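Local coordinates for CocE/NonD family hydrolase (PDB 3III), which probably hydrolyses ester or amide bonds, as an alpha/beta-hydrolase of the CocE/NonD family related to the X-Pro dipeptidyl-peptidases, at residues A[287-292]-A[326-331]; A[188-193]-A[313-318]; A[393-398]-A[509-514]; A[428-433]-A[449-454]; A[27-32]-A[99-104]. All coordinates share one frame; numbering follows the deposited sequence.

Contact 1: residues A[287-292]-A[326-331]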
# COMPACT_ATOMS: atom_id res chain seq x y z
N SER A 287 13.74 -1.65 13.44
CA SER A 287 13.25 -0.80 14.53
C SER A 287 12.87 -1.57 15.81
O SER A 287 12.06 -2.46 15.76
CB SER A 287 12.03 -0.04 14.03
OG SER A 287 12.35 0.69 12.84
N GLU A 288 13.44 -1.21 16.96
CA GLU A 288 13.12 -1.88 18.20
C GLU A 288 11.71 -1.51 18.69
O GLU A 288 11.11 -2.23 19.51
CB GLU A 288 14.17 -1.52 19.26
CG GLU A 288 15.47 -2.26 19.07
CD GLU A 288 16.63 -1.75 19.97
OE1 GLU A 288 16.41 -0.95 20.91
OE2 GLU A 288 17.77 -2.17 19.71
N GLU A 289 11.17 -0.39 18.18
CA GLU A 289 9.90 0.14 18.64
C GLU A 289 9.02 0.31 17.38
O GLU A 289 9.20 1.27 16.64
CB GLU A 289 10.13 1.49 19.33
CG GLU A 289 11.08 1.40 20.54
CD GLU A 289 11.33 2.75 21.24
OE1 GLU A 289 12.24 3.54 20.85
OE2 GLU A 289 10.67 3.02 22.22
N LYS A 290 8.16 -0.66 17.11
CA LYS A 290 7.33 -0.62 15.92
C LYS A 290 5.94 -1.19 16.18
O LYS A 290 5.78 -2.11 16.99
CB LYS A 290 8.03 -1.32 14.78
CG LYS A 290 8.39 -2.79 15.01
CD LYS A 290 8.87 -3.44 13.68
CE LYS A 290 9.28 -4.87 13.87
NZ LYS A 290 9.89 -5.50 12.60
N TRP A 291 4.95 -0.60 15.51
CA TRP A 291 3.55 -0.97 15.64
C TRP A 291 2.92 -1.03 14.28
O TRP A 291 3.27 -0.27 13.38
CB TRP A 291 2.82 0.09 16.49
CG TRP A 291 3.24 0.03 17.94
CD1 TRP A 291 2.62 -0.66 18.95
CD2 TRP A 291 4.39 0.65 18.53
NE1 TRP A 291 3.33 -0.52 20.11
CE2 TRP A 291 4.42 0.26 19.87
CE3 TRP A 291 5.41 1.47 18.04
CZ2 TRP A 291 5.42 0.71 20.76
CZ3 TRP A 291 6.41 1.92 18.95
CH2 TRP A 291 6.40 1.52 20.27
N LEU A 292 1.91 -1.87 14.16
CA LEU A 292 1.18 -2.01 12.92
C LEU A 292 -0.32 -1.90 13.18
O LEU A 292 -0.86 -2.51 14.14
CB LEU A 292 1.50 -3.40 12.31
CG LEU A 292 0.69 -3.88 11.12
CD1 LEU A 292 0.98 -2.98 9.94
CD2 LEU A 292 1.04 -5.40 10.78
N ASP A 326 1.03 6.98 27.46
CA ASP A 326 1.05 5.51 27.59
C ASP A 326 1.16 4.83 26.23
O ASP A 326 0.65 3.73 26.04
CB ASP A 326 -0.18 5.11 28.36
CG ASP A 326 -0.23 5.80 29.68
OD1 ASP A 326 0.66 5.53 30.53
OD2 ASP A 326 -1.06 6.69 29.86
N TRP A 327 1.85 5.49 25.30
CA TRP A 327 1.87 4.95 23.89
C TRP A 327 2.31 3.49 23.83
O TRP A 327 1.74 2.68 23.09
CB TRP A 327 2.79 5.77 22.93
CG TRP A 327 2.94 5.03 21.69
CD1 TRP A 327 4.00 4.29 21.33
CD2 TRP A 327 1.96 4.86 20.69
NE1 TRP A 327 3.74 3.64 20.15
CE2 TRP A 327 2.50 4.00 19.72
CE3 TRP A 327 0.68 5.38 20.48
CZ2 TRP A 327 1.82 3.62 18.61
CZ3 TRP A 327 -0.01 5.00 19.37
CH2 TRP A 327 0.58 4.15 18.41
N LYS A 328 3.36 3.17 24.58
CA LYS A 328 3.94 1.86 24.49
C LYS A 328 3.07 0.75 25.08
O LYS A 328 3.41 -0.41 24.98
CB LYS A 328 5.34 1.87 25.13
CG LYS A 328 6.28 2.88 24.35
CD LYS A 328 7.77 2.70 24.59
CE LYS A 328 8.22 1.31 24.25
NZ LYS A 328 9.71 1.16 24.19
N ASP A 329 1.94 1.10 25.70
CA ASP A 329 0.93 0.09 26.05
C ASP A 329 0.25 -0.50 24.79
O ASP A 329 -0.42 -1.52 24.88
CB ASP A 329 -0.21 0.69 26.91
CG ASP A 329 0.20 1.05 28.34
OD1 ASP A 329 1.32 0.73 28.77
OD2 ASP A 329 -0.67 1.66 29.01
N THR A 330 0.33 0.19 23.67
CA THR A 330 -0.32 -0.23 22.46
C THR A 330 0.18 -1.61 22.03
O THR A 330 1.41 -1.81 21.90
CB THR A 330 -0.08 0.81 21.29
OG1 THR A 330 -0.43 2.13 21.73
CG2 THR A 330 -0.87 0.45 20.01
N PRO A 331 -0.74 -2.55 21.77
CA PRO A 331 -0.34 -3.83 21.23
C PRO A 331 0.42 -3.66 19.91
O PRO A 331 0.08 -2.76 19.11
CB PRO A 331 -1.67 -4.56 20.99
CG PRO A 331 -2.67 -3.90 21.81
CD PRO A 331 -2.21 -2.44 21.94
O HOH W 1 -0.72 -1.27 16.74

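Contact 2: residues A[188-193]-A[313-318]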
# COMPACT_ATOMS: atom_id res chain seq x y z
N ALA A 188 10.76 9.47 14.40
CA ALA A 188 9.54 8.65 14.31
C ALA A 188 9.00 8.71 12.88
O ALA A 188 9.24 9.71 12.17
CB ALA A 188 8.47 9.17 15.30
N MSE A 189 8.25 7.69 12.46
CA MSE A 189 7.70 7.65 11.12
C MSE A 189 6.35 6.96 11.11
O MSE A 189 6.13 5.98 11.85
CB MSE A 189 8.65 6.91 10.16
CG MSE A 189 8.95 5.52 10.60
SE MSE A 189 10.39 4.63 9.54
CE MSE A 189 9.41 4.67 7.76
N ILE A 190 5.46 7.47 10.25
CA ILE A 190 4.11 6.94 10.08
C ILE A 190 3.88 6.73 8.56
O ILE A 190 3.27 7.59 7.87
CB ILE A 190 3.05 7.87 10.67
CG1 ILE A 190 3.36 8.22 12.14
CG2 ILE A 190 1.64 7.22 10.58
CD1 ILE A 190 2.37 9.22 12.72
N PRO A 191 4.44 5.63 8.01
CA PRO A 191 4.15 5.30 6.62
C PRO A 191 2.75 4.70 6.56
O PRO A 191 2.54 3.51 6.86
CB PRO A 191 5.22 4.27 6.28
CG PRO A 191 5.56 3.64 7.61
CD PRO A 191 5.51 4.76 8.57
N TRP A 192 1.77 5.54 6.23
CA TRP A 192 0.40 5.15 6.27
C TRP A 192 -0.01 4.65 4.88
O TRP A 192 -0.51 5.40 4.05
CB TRP A 192 -0.49 6.33 6.73
CG TRP A 192 -1.84 5.85 7.18
CD1 TRP A 192 -2.89 5.48 6.40
CD2 TRP A 192 -2.29 5.68 8.55
NE1 TRP A 192 -3.97 5.15 7.18
CE2 TRP A 192 -3.63 5.23 8.49
CE3 TRP A 192 -1.70 5.87 9.78
CZ2 TRP A 192 -4.38 4.94 9.64
CZ3 TRP A 192 -2.43 5.58 10.92
CH2 TRP A 192 -3.76 5.10 10.86
N GLU A 193 0.19 3.34 4.66
CA GLU A 193 -0.05 2.68 3.35
C GLU A 193 0.99 3.11 2.30
O GLU A 193 0.79 4.08 1.54
CB GLU A 193 -1.47 2.86 2.81
CG GLU A 193 -2.53 2.20 3.74
CD GLU A 193 -3.71 1.70 2.98
OE1 GLU A 193 -4.82 2.24 3.20
OE2 GLU A 193 -3.49 0.77 2.18
N LYS A 313 -1.19 11.07 16.74
CA LYS A 313 -0.77 12.12 17.65
C LYS A 313 -0.21 11.51 18.95
O LYS A 313 0.76 12.00 19.49
CB LYS A 313 -1.94 13.11 17.94
CG LYS A 313 -1.58 14.26 18.96
CD LYS A 313 -2.79 15.26 19.10
CE LYS A 313 -3.34 15.27 20.50
NZ LYS A 313 -2.25 15.55 21.60
N SER A 314 -0.81 10.42 19.43
CA SER A 314 -0.33 9.80 20.63
C SER A 314 1.12 9.27 20.42
O SER A 314 2.00 9.45 21.27
CB SER A 314 -1.28 8.70 21.12
OG SER A 314 -0.64 8.04 22.24
N PHE A 315 1.36 8.68 19.25
CA PHE A 315 2.68 8.15 18.85
C PHE A 315 3.69 9.29 18.75
O PHE A 315 4.77 9.22 19.33
CB PHE A 315 2.51 7.42 17.53
CG PHE A 315 3.78 6.93 16.88
CD1 PHE A 315 4.51 5.87 17.41
CD2 PHE A 315 4.19 7.50 15.68
CE1 PHE A 315 5.65 5.40 16.75
CE2 PHE A 315 5.33 7.04 15.01
CZ PHE A 315 6.06 5.97 15.56
N PHE A 316 3.29 10.36 18.09
CA PHE A 316 4.20 11.51 17.93
C PHE A 316 4.40 12.29 19.24
O PHE A 316 5.46 12.84 19.43
CB PHE A 316 3.73 12.46 16.82
CG PHE A 316 4.19 12.08 15.41
CD1 PHE A 316 5.03 11.03 15.14
CD2 PHE A 316 3.71 12.84 14.33
CE1 PHE A 316 5.43 10.73 13.81
CE2 PHE A 316 4.14 12.61 13.04
CZ PHE A 316 4.99 11.51 12.77
N ASP A 317 3.40 12.36 20.11
CA ASP A 317 3.58 13.03 21.39
C ASP A 317 4.63 12.25 22.18
O ASP A 317 5.49 12.85 22.88
CB ASP A 317 2.29 13.05 22.22
CG ASP A 317 1.25 14.04 21.73
OD1 ASP A 317 1.53 14.93 20.89
OD2 ASP A 317 0.14 13.91 22.26
N PHE A 318 4.61 10.91 22.06
CA PHE A 318 5.66 10.12 22.76
C PHE A 318 7.03 10.36 22.14
O PHE A 318 7.99 10.60 22.86
CB PHE A 318 5.31 8.63 22.73
CG PHE A 318 6.17 7.79 23.60
CD1 PHE A 318 5.82 7.55 24.91
CD2 PHE A 318 7.34 7.21 23.11
CE1 PHE A 318 6.64 6.74 25.78
CE2 PHE A 318 8.14 6.38 23.95
CZ PHE A 318 7.77 6.15 25.27

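Contact 3: residues A[393-398]-A[509-514]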
# COMPACT_ATOMS: atom_id res chain seq x y z
N VAL A 393 -11.51 -21.95 -13.29
CA VAL A 393 -11.81 -23.13 -12.49
C VAL A 393 -11.93 -22.68 -11.05
O VAL A 393 -11.22 -21.76 -10.63
CB VAL A 393 -10.77 -24.25 -12.62
CG1 VAL A 393 -10.80 -24.85 -14.04
CG2 VAL A 393 -9.39 -23.77 -12.24
N SER A 394 -12.79 -23.32 -10.28
CA SER A 394 -12.93 -22.94 -8.90
C SER A 394 -13.10 -24.11 -7.94
O SER A 394 -13.42 -25.21 -8.35
CB SER A 394 -14.03 -21.91 -8.74
OG SER A 394 -15.27 -22.51 -8.57
N PHE A 395 -12.80 -23.86 -6.68
CA PHE A 395 -12.70 -24.87 -5.63
C PHE A 395 -13.20 -24.35 -4.31
O PHE A 395 -12.74 -23.30 -3.85
CB PHE A 395 -11.24 -25.27 -5.47
CG PHE A 395 -10.59 -25.69 -6.75
CD1 PHE A 395 -10.62 -27.02 -7.15
CD2 PHE A 395 -9.98 -24.76 -7.58
CE1 PHE A 395 -10.08 -27.43 -8.32
CE2 PHE A 395 -9.44 -25.17 -8.81
CZ PHE A 395 -9.46 -26.49 -9.17
N LYS A 396 -14.08 -25.10 -3.67
CA LYS A 396 -14.80 -24.59 -2.51
C LYS A 396 -14.67 -25.47 -1.30
O LYS A 396 -14.61 -26.71 -1.43
CB LYS A 396 -16.28 -24.45 -2.76
CG LYS A 396 -16.65 -23.48 -3.83
CD LYS A 396 -18.14 -23.65 -4.12
CE LYS A 396 -18.62 -22.59 -5.06
NZ LYS A 396 -19.67 -23.11 -5.95
N TYR A 397 -14.67 -24.81 -0.14
CA TYR A 397 -14.75 -25.43 1.16
C TYR A 397 -15.77 -24.68 2.04
O TYR A 397 -15.68 -23.48 2.22
CB TYR A 397 -13.37 -25.40 1.82
CG TYR A 397 -13.36 -26.03 3.19
CD1 TYR A 397 -13.27 -27.40 3.34
CD2 TYR A 397 -13.49 -25.22 4.35
CE1 TYR A 397 -13.31 -28.00 4.60
CE2 TYR A 397 -13.55 -25.81 5.61
CZ TYR A 397 -13.43 -27.20 5.73
OH TYR A 397 -13.49 -27.81 6.95
N THR A 398 -16.74 -25.40 2.59
CA THR A 398 -17.74 -24.83 3.48
C THR A 398 -17.33 -25.14 4.92
O THR A 398 -17.10 -26.28 5.28
CB THR A 398 -19.12 -25.43 3.17
OG1 THR A 398 -19.51 -24.98 1.86
CG2 THR A 398 -20.17 -24.95 4.16
N LEU A 509 -15.31 -20.69 1.53
CA LEU A 509 -14.17 -20.08 0.87
C LEU A 509 -14.07 -20.70 -0.48
O LEU A 509 -14.22 -21.95 -0.65
CB LEU A 509 -12.90 -20.34 1.71
CG LEU A 509 -11.57 -19.84 1.11
CD1 LEU A 509 -10.51 -19.56 2.23
CD2 LEU A 509 -11.02 -20.79 0.07
N GLU A 510 -13.83 -19.86 -1.46
CA GLU A 510 -13.70 -20.29 -2.84
C GLU A 510 -12.40 -19.77 -3.42
O GLU A 510 -12.11 -18.58 -3.35
CB GLU A 510 -14.86 -19.78 -3.67
CG GLU A 510 -14.86 -20.29 -5.12
CD GLU A 510 -15.99 -19.67 -5.94
OE1 GLU A 510 -16.38 -18.50 -5.67
OE2 GLU A 510 -16.51 -20.35 -6.84
N VAL A 511 -11.61 -20.70 -3.95
CA VAL A 511 -10.47 -20.35 -4.76
C VAL A 511 -10.92 -20.29 -6.22
O VAL A 511 -11.54 -21.23 -6.70
CB VAL A 511 -9.38 -21.45 -4.69
CG1 VAL A 511 -8.36 -21.20 -5.80
CG2 VAL A 511 -8.74 -21.45 -3.38
N VAL A 512 -10.51 -19.25 -6.95
CA VAL A 512 -10.78 -19.12 -8.37
C VAL A 512 -9.42 -18.98 -9.07
O VAL A 512 -8.56 -18.24 -8.59
CB VAL A 512 -11.59 -17.86 -8.67
CG1 VAL A 512 -11.80 -17.68 -10.18
CG2 VAL A 512 -12.92 -17.85 -7.89
N VAL A 513 -9.24 -19.68 -10.19
CA VAL A 513 -8.06 -19.53 -11.02
C VAL A 513 -8.55 -19.23 -12.43
O VAL A 513 -9.45 -19.93 -12.97
CB VAL A 513 -7.17 -20.79 -10.96
CG1 VAL A 513 -5.88 -20.58 -11.86
CG2 VAL A 513 -6.78 -21.12 -9.54
N LYS A 514 -7.91 -18.28 -13.10
CA LYS A 514 -8.44 -17.78 -14.35
C LYS A 514 -7.31 -17.19 -15.19
O LYS A 514 -6.24 -16.87 -14.66
CB LYS A 514 -9.42 -16.64 -13.96
CG LYS A 514 -10.35 -16.22 -15.04
CD LYS A 514 -11.29 -15.13 -14.52
CE LYS A 514 -12.37 -14.87 -15.50
NZ LYS A 514 -12.92 -13.51 -15.42

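Contact 4: residues A[428-433]-A[449-454]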
# COMPACT_ATOMS: atom_id res chain seq x y z
N GLY A 428 -7.72 -15.83 -7.05
CA GLY A 428 -8.52 -15.13 -6.12
C GLY A 428 -9.14 -15.99 -5.04
O GLY A 428 -9.39 -17.19 -5.24
N ILE A 429 -9.31 -15.37 -3.87
CA ILE A 429 -10.05 -15.97 -2.77
C ILE A 429 -11.33 -15.17 -2.59
O ILE A 429 -11.28 -13.92 -2.49
CB ILE A 429 -9.27 -15.91 -1.46
CG1 ILE A 429 -7.88 -16.51 -1.65
CG2 ILE A 429 -10.08 -16.63 -0.26
CD1 ILE A 429 -7.91 -18.02 -2.11
N LYS A 430 -12.46 -15.88 -2.55
CA LYS A 430 -13.80 -15.27 -2.35
C LYS A 430 -14.44 -15.92 -1.11
O LYS A 430 -14.09 -17.05 -0.74
CB LYS A 430 -14.71 -15.51 -3.57
CG LYS A 430 -14.22 -14.89 -4.83
CD LYS A 430 -15.12 -15.11 -6.02
CE LYS A 430 -14.62 -14.25 -7.19
NZ LYS A 430 -14.76 -12.77 -6.96
N LYS A 431 -15.37 -15.19 -0.50
CA LYS A 431 -16.22 -15.71 0.56
C LYS A 431 -17.61 -15.70 0.03
O LYS A 431 -18.02 -14.70 -0.60
CB LYS A 431 -16.18 -14.82 1.79
CG LYS A 431 -17.06 -15.46 2.92
CD LYS A 431 -16.83 -14.87 4.29
CE LYS A 431 -17.85 -13.87 4.73
NZ LYS A 431 -17.93 -13.63 6.19
N LEU A 432 -18.33 -16.82 0.26
CA LEU A 432 -19.70 -16.95 -0.14
C LEU A 432 -20.52 -17.15 1.13
O LEU A 432 -20.11 -17.88 2.04
CB LEU A 432 -19.91 -18.14 -1.08
CG LEU A 432 -18.97 -18.41 -2.25
CD1 LEU A 432 -19.52 -19.59 -3.08
CD2 LEU A 432 -18.86 -17.16 -3.09
N ASP A 433 -21.67 -16.47 1.20
CA ASP A 433 -22.43 -16.45 2.45
C ASP A 433 -23.20 -17.76 2.51
O ASP A 433 -23.05 -18.59 1.62
CB ASP A 433 -23.33 -15.22 2.61
CG ASP A 433 -24.34 -15.07 1.51
OD1 ASP A 433 -24.74 -16.08 0.88
OD2 ASP A 433 -24.75 -13.91 1.28
N ASN A 449 -17.02 -3.93 -4.82
CA ASN A 449 -17.37 -5.33 -5.22
C ASN A 449 -16.16 -6.24 -5.27
O ASN A 449 -16.08 -7.14 -6.11
CB ASN A 449 -18.08 -5.34 -6.60
CG ASN A 449 -17.16 -4.86 -7.74
OD1 ASN A 449 -16.23 -4.11 -7.52
ND2 ASN A 449 -17.40 -5.38 -8.95
N GLY A 450 -15.21 -6.03 -4.36
CA GLY A 450 -14.03 -6.81 -4.30
C GLY A 450 -14.18 -8.12 -3.56
O GLY A 450 -15.27 -8.53 -3.15
N GLN A 451 -13.05 -8.78 -3.38
CA GLN A 451 -13.05 -10.14 -2.87
C GLN A 451 -12.16 -10.21 -1.63
O GLN A 451 -11.82 -9.19 -1.04
CB GLN A 451 -12.66 -11.13 -3.99
CG GLN A 451 -11.21 -11.06 -4.49
CD GLN A 451 -10.95 -11.91 -5.82
OE1 GLN A 451 -11.84 -12.55 -6.33
NE2 GLN A 451 -9.72 -11.87 -6.34
N VAL A 452 -11.86 -11.39 -1.17
CA VAL A 452 -11.10 -11.56 0.08
C VAL A 452 -9.62 -11.31 -0.12
O VAL A 452 -8.98 -10.54 0.61
CB VAL A 452 -11.28 -12.97 0.63
CG1 VAL A 452 -10.26 -13.34 1.79
CG2 VAL A 452 -12.71 -13.20 1.10
N ALA A 453 -9.06 -12.01 -1.09
CA ALA A 453 -7.62 -11.90 -1.42
C ALA A 453 -7.39 -12.14 -2.92
O ALA A 453 -8.12 -12.88 -3.57
CB ALA A 453 -6.81 -12.89 -0.57
N THR A 454 -6.34 -11.52 -3.42
CA THR A 454 -5.95 -11.61 -4.79
C THR A 454 -4.46 -11.96 -4.89
O THR A 454 -3.58 -11.50 -4.06
CB THR A 454 -6.33 -10.28 -5.47
OG1 THR A 454 -7.73 -10.02 -5.21
CG2 THR A 454 -6.10 -10.27 -7.03

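Contact 5: residues A[27-32]-A[99-104]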
# COMPACT_ATOMS: atom_id res chain seq x y z
N VAL A 27 -5.37 32.05 8.50
CA VAL A 27 -6.41 31.41 9.32
C VAL A 27 -6.86 30.16 8.54
O VAL A 27 -7.32 30.27 7.40
CB VAL A 27 -7.59 32.38 9.57
CG1 VAL A 27 -8.74 31.73 10.32
CG2 VAL A 27 -7.12 33.67 10.32
N VAL A 28 -6.79 29.00 9.19
CA VAL A 28 -7.02 27.68 8.57
C VAL A 28 -8.40 27.21 8.97
O VAL A 28 -8.80 27.39 10.12
CB VAL A 28 -5.91 26.63 9.01
CG1 VAL A 28 -6.26 25.14 8.54
CG2 VAL A 28 -4.55 27.04 8.49
N ASP A 29 -9.12 26.61 8.03
CA ASP A 29 -10.41 25.99 8.28
C ASP A 29 -10.17 24.60 8.86
O ASP A 29 -10.26 23.60 8.17
CB ASP A 29 -11.26 25.92 7.01
CG ASP A 29 -10.47 25.34 5.79
OD1 ASP A 29 -9.26 25.52 5.61
OD2 ASP A 29 -11.08 24.66 5.02
N SER A 30 -9.80 24.52 10.13
CA SER A 30 -9.51 23.24 10.74
C SER A 30 -10.81 22.41 10.86
O SER A 30 -11.84 22.93 11.24
CB SER A 30 -8.88 23.39 12.14
OG SER A 30 -8.82 22.12 12.78
N VAL A 31 -10.71 21.13 10.54
CA VAL A 31 -11.80 20.15 10.64
C VAL A 31 -12.19 19.89 12.12
O VAL A 31 -13.35 19.63 12.42
CB VAL A 31 -11.30 18.83 9.89
CG1 VAL A 31 -12.00 17.57 10.34
CG2 VAL A 31 -11.45 19.06 8.41
N GLN A 32 -11.19 19.90 13.00
CA GLN A 32 -11.36 19.55 14.40
C GLN A 32 -11.54 20.78 15.29
O GLN A 32 -12.25 20.74 16.27
CB GLN A 32 -10.11 18.78 14.88
CG GLN A 32 -9.86 17.53 14.04
CD GLN A 32 -9.02 17.72 12.77
OE1 GLN A 32 -8.38 18.79 12.56
NE2 GLN A 32 -9.02 16.67 11.92
N THR A 99 -10.73 17.38 5.42
CA THR A 99 -9.46 18.06 5.67
C THR A 99 -9.67 19.56 5.52
O THR A 99 -10.68 20.00 4.93
CB THR A 99 -8.33 17.61 4.73
OG1 THR A 99 -8.54 18.21 3.44
CG2 THR A 99 -8.23 16.15 4.62
N SER A 100 -8.73 20.34 6.08
CA SER A 100 -8.69 21.75 5.77
C SER A 100 -8.29 21.97 4.30
O SER A 100 -7.73 21.12 3.61
CB SER A 100 -7.71 22.50 6.62
OG SER A 100 -6.39 22.16 6.28
N SER A 101 -8.50 23.19 3.84
CA SER A 101 -8.13 23.56 2.48
C SER A 101 -6.60 23.68 2.28
O SER A 101 -6.11 23.96 1.15
CB SER A 101 -8.91 24.81 2.10
OG SER A 101 -8.58 25.87 2.98
N PHE A 102 -5.82 23.50 3.35
CA PHE A 102 -4.35 23.63 3.30
C PHE A 102 -3.66 22.24 3.38
O PHE A 102 -2.54 22.11 3.88
CB PHE A 102 -3.88 24.56 4.41
CG PHE A 102 -4.22 26.03 4.17
CD1 PHE A 102 -3.34 26.85 3.53
CD2 PHE A 102 -5.44 26.54 4.57
CE1 PHE A 102 -3.64 28.18 3.30
CE2 PHE A 102 -5.76 27.86 4.34
CZ PHE A 102 -4.88 28.68 3.70
N THR A 103 -4.37 21.22 2.92
CA THR A 103 -3.93 19.84 2.97
C THR A 103 -3.97 19.21 1.55
O THR A 103 -5.01 18.75 1.11
CB THR A 103 -4.86 19.00 3.85
OG1 THR A 103 -5.08 19.64 5.11
CG2 THR A 103 -4.27 17.61 4.08
N PRO A 104 -2.82 19.20 0.85
CA PRO A 104 -2.71 18.42 -0.35
C PRO A 104 -3.02 16.97 -0.01
O PRO A 104 -2.71 16.49 1.08
CB PRO A 104 -1.24 18.60 -0.79
CG PRO A 104 -0.81 19.94 -0.10
CD PRO A 104 -1.56 19.89 1.21

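Contact 1: residues A[287-292]-A[326-331]
The indole of W291 is approached on one face by W327, whose CG is anti to its own backbone N and whose NE1 sits 3.1 Å above the ring plane of W291, offset toward the rim. The edge of W327 points at that face in an edge-to-face pair, the planes turned 73° apart and the six-membered ring of W291 4.3 Å from the five-membered ring of W327, centroid to centroid. Two carbonyls line the edge of W291 near its plane: T330 O takes a hydrogen bond from W291 NE1 (2.9 Å), and P331 O lies 3.3 Å from W291 CD1. The donor stands above the carbonyl plane of T330 and the bond is bent, 138° at the hydrogen, while the acceptor stays in the plane of the indole. W291 lies on strand 290-295 of the central sheet of an alpha/beta-hydrolase fold; W327 belongs to a short 3-10 segment in the loop between helix 306-319 and strand 333-338. T330 OG1 donates to W327 O at 2.6 Å, an oxygen that also accepts from T330 N. Nearer the surface, K328 NZ forms a salt bridge with E289 OE2 (2.9 Å), meeting the carboxylate on its anti side and tilted 29° from its plane. A water donates to both L292 O and P331 O. H332 stacks with W291, and F315 of helix 306-319 meets W327 edge-to-face.

Contact 2: residues A[188-193]-A[313-318]
I190 and A188 of strand 186-192 pack against F315 and F316 of helix 306-319, one of the helices that cover the central sheet in an alpha/beta-hydrolase fold. The strand and helix segments run nearly antiparallel, at 162°, with their axes 9.2 Å apart. From CB the isoleucine divides: CG2 lies at the edge of the W192 ring, two residues on, whereas CG1, anti to the carbonyl carbon (chi1 -53°), heads for the helix. CG1 faces both phenyl rings, 3.7 Å from CE2 of F315 and equally far from CE1 of F316. At the tip, CD1 makes a CH-pi contact over the face of F316, 3.7 Å from the ring centroid and 19° off its normal. I190 and F316 thus reach toward each other tip to tip, while I190 and F315 slide past one another. A188, with no more than a methyl group, touches both rings, its CB lying 3.7 Å from F316 CE1. No hydrogen bond crosses this buried interface, and its grip is apolar. On the sheet side T165 pairs with the backbone of A188 and I190. The carbonyl of selenomethionine M189 also takes part, its O resting 3.4 Å from F315 CE2.

Contact 3: residues A[393-398]-A[509-514]
S394 chi1 (87°) puts OG between its backbone N and carbonyl carbon; E510 CG is anti to the backbone N (chi1 -175°), and the extended chain beyond it carries OE2 to the serine. S394 OG donates to E510 OE2 at 3.0 Å, meeting the carboxylate on its anti side and tilted 22° from its plane. K396 lies alongside E510 and points the same way, CG to CG 3.9 Å; its NZ stays 4.3 Å from E510 OE2, too far for a salt bridge, though the opposite charges would probably still favour the pairing. Beneath this polar row the backbones form a regular antiparallel pairing. V393 with V513, F395 with V511 and Y397 with L509 are hydrogen-bonded pairs, each with two N-H···O bonds of 2.8 to 2.9 Å, and S394 with V512 and K396 with E510 are the non-hydrogen-bonded pairs between them. The face bearing V393, F395, Y397, L509, V511 and V513 is largely apolar, and V393 CG2 comes within 3.9 Å of V513 CB. These strands belong to the beta-sandwich (jelly-roll) type of domain expected of this family's C-terminal region. Strand 392-398 is one of the two outermost strands of its five-stranded sheet; strand 508-514 pairs on its other side with strand 424-432, while L371, L411, L413 and L554 from other strands pack against this face.

Contact 4: residues A[428-433]-A[449-454]
A classic beta bulge marks this pairing: V452 and A453 both face I429, and the carbonyl oxygen of I429 accepts from both of their amides, V452 N at 2.9 Å and A453 N at 3.2 Å, the two donors arriving from the same face of its plane. The return bond, I429 N to A453 O, is nearly straight at 177°. I429 CG2 meets V452 CG1 at 3.9 Å, and V452 CG2 packs on CB of K431. Q451 CG lies between its backbone N and carbonyl carbon (chi1 68°), and the extended chain beyond runs past strand 424-432. Its NE2 lies 3.5 Å from G428 CA, where no side chain intervenes, and donates in its amide plane to T454 OG1 (2.9 Å). Q451 OE1 accepts from K430 NZ at 3.0 Å, a lysine that also forms a salt bridge with E438. Strand 424-432 lies between strands 508-514 and 447-458 in the five-stranded antiparallel sheet of the C-terminal region, probably of jelly-roll type, with L509 and V511 against I429 and strand 490-503 against V452 and A453.

Contact 5: residues A[27-32]-A[99-104]
D29 OD1 is gripped twice by S101, whose OG donates at 2.7 Å and whose backbone N donates at 3.0 Å, the two reaching the oxygen from opposite faces of the carboxylate plane. The same N-H also bonds D29 OD2, at 3.2 Å and less straight (139°), on the syn side. The first torsion of D29 (48°) sets CG between its backbone N and carbonyl carbon, which places CG 3.5 Å from S101 N; D29 is also the centre of an inverse gamma turn. The loop it holds makes a type I beta turn from S100 to T103; S100 OG, also bonded to D109, accepts from F102 N in an ST turn. V28 adds apolar contact, CG1 touching S100 CB at 3.6 Å and CG2 lying 4.1 Å from F102 CD2. V31 CG2 closes on T99 C at 3.4 Å. Strand 22-30 is outermost at its end of the large mixed sheet of the alpha/beta-hydrolase fold; from strand 36-47, M38 packs against V28 and M40 against F102.

How the contacts relate
The five contacts fall into two groups, by the sheet they reach. Contacts 1, 2 and 5 all reach the large mixed sheet: contacts 1 and 2 touch, their centres 10 Å apart, because W327 and K328 lie against S314, F315 and F318 of helix 306-319, whereas contact 5 sits at the edge strand 22-30, about 20 Å from contact 2 between centres. Contacts 3 and 4 share the five-stranded antiparallel sheet, contact 4 nested within the loop closed by contact 3, with probable hydrogen bonds joining E510 to K430 and V512 to G428. Contacts 2 and 4, on opposite sides of the chain's centre, come no nearer than about 13 Å between nearest atoms. Contact 5 has a bound nickel ion nearby, about 8 Å from the side chain of D29.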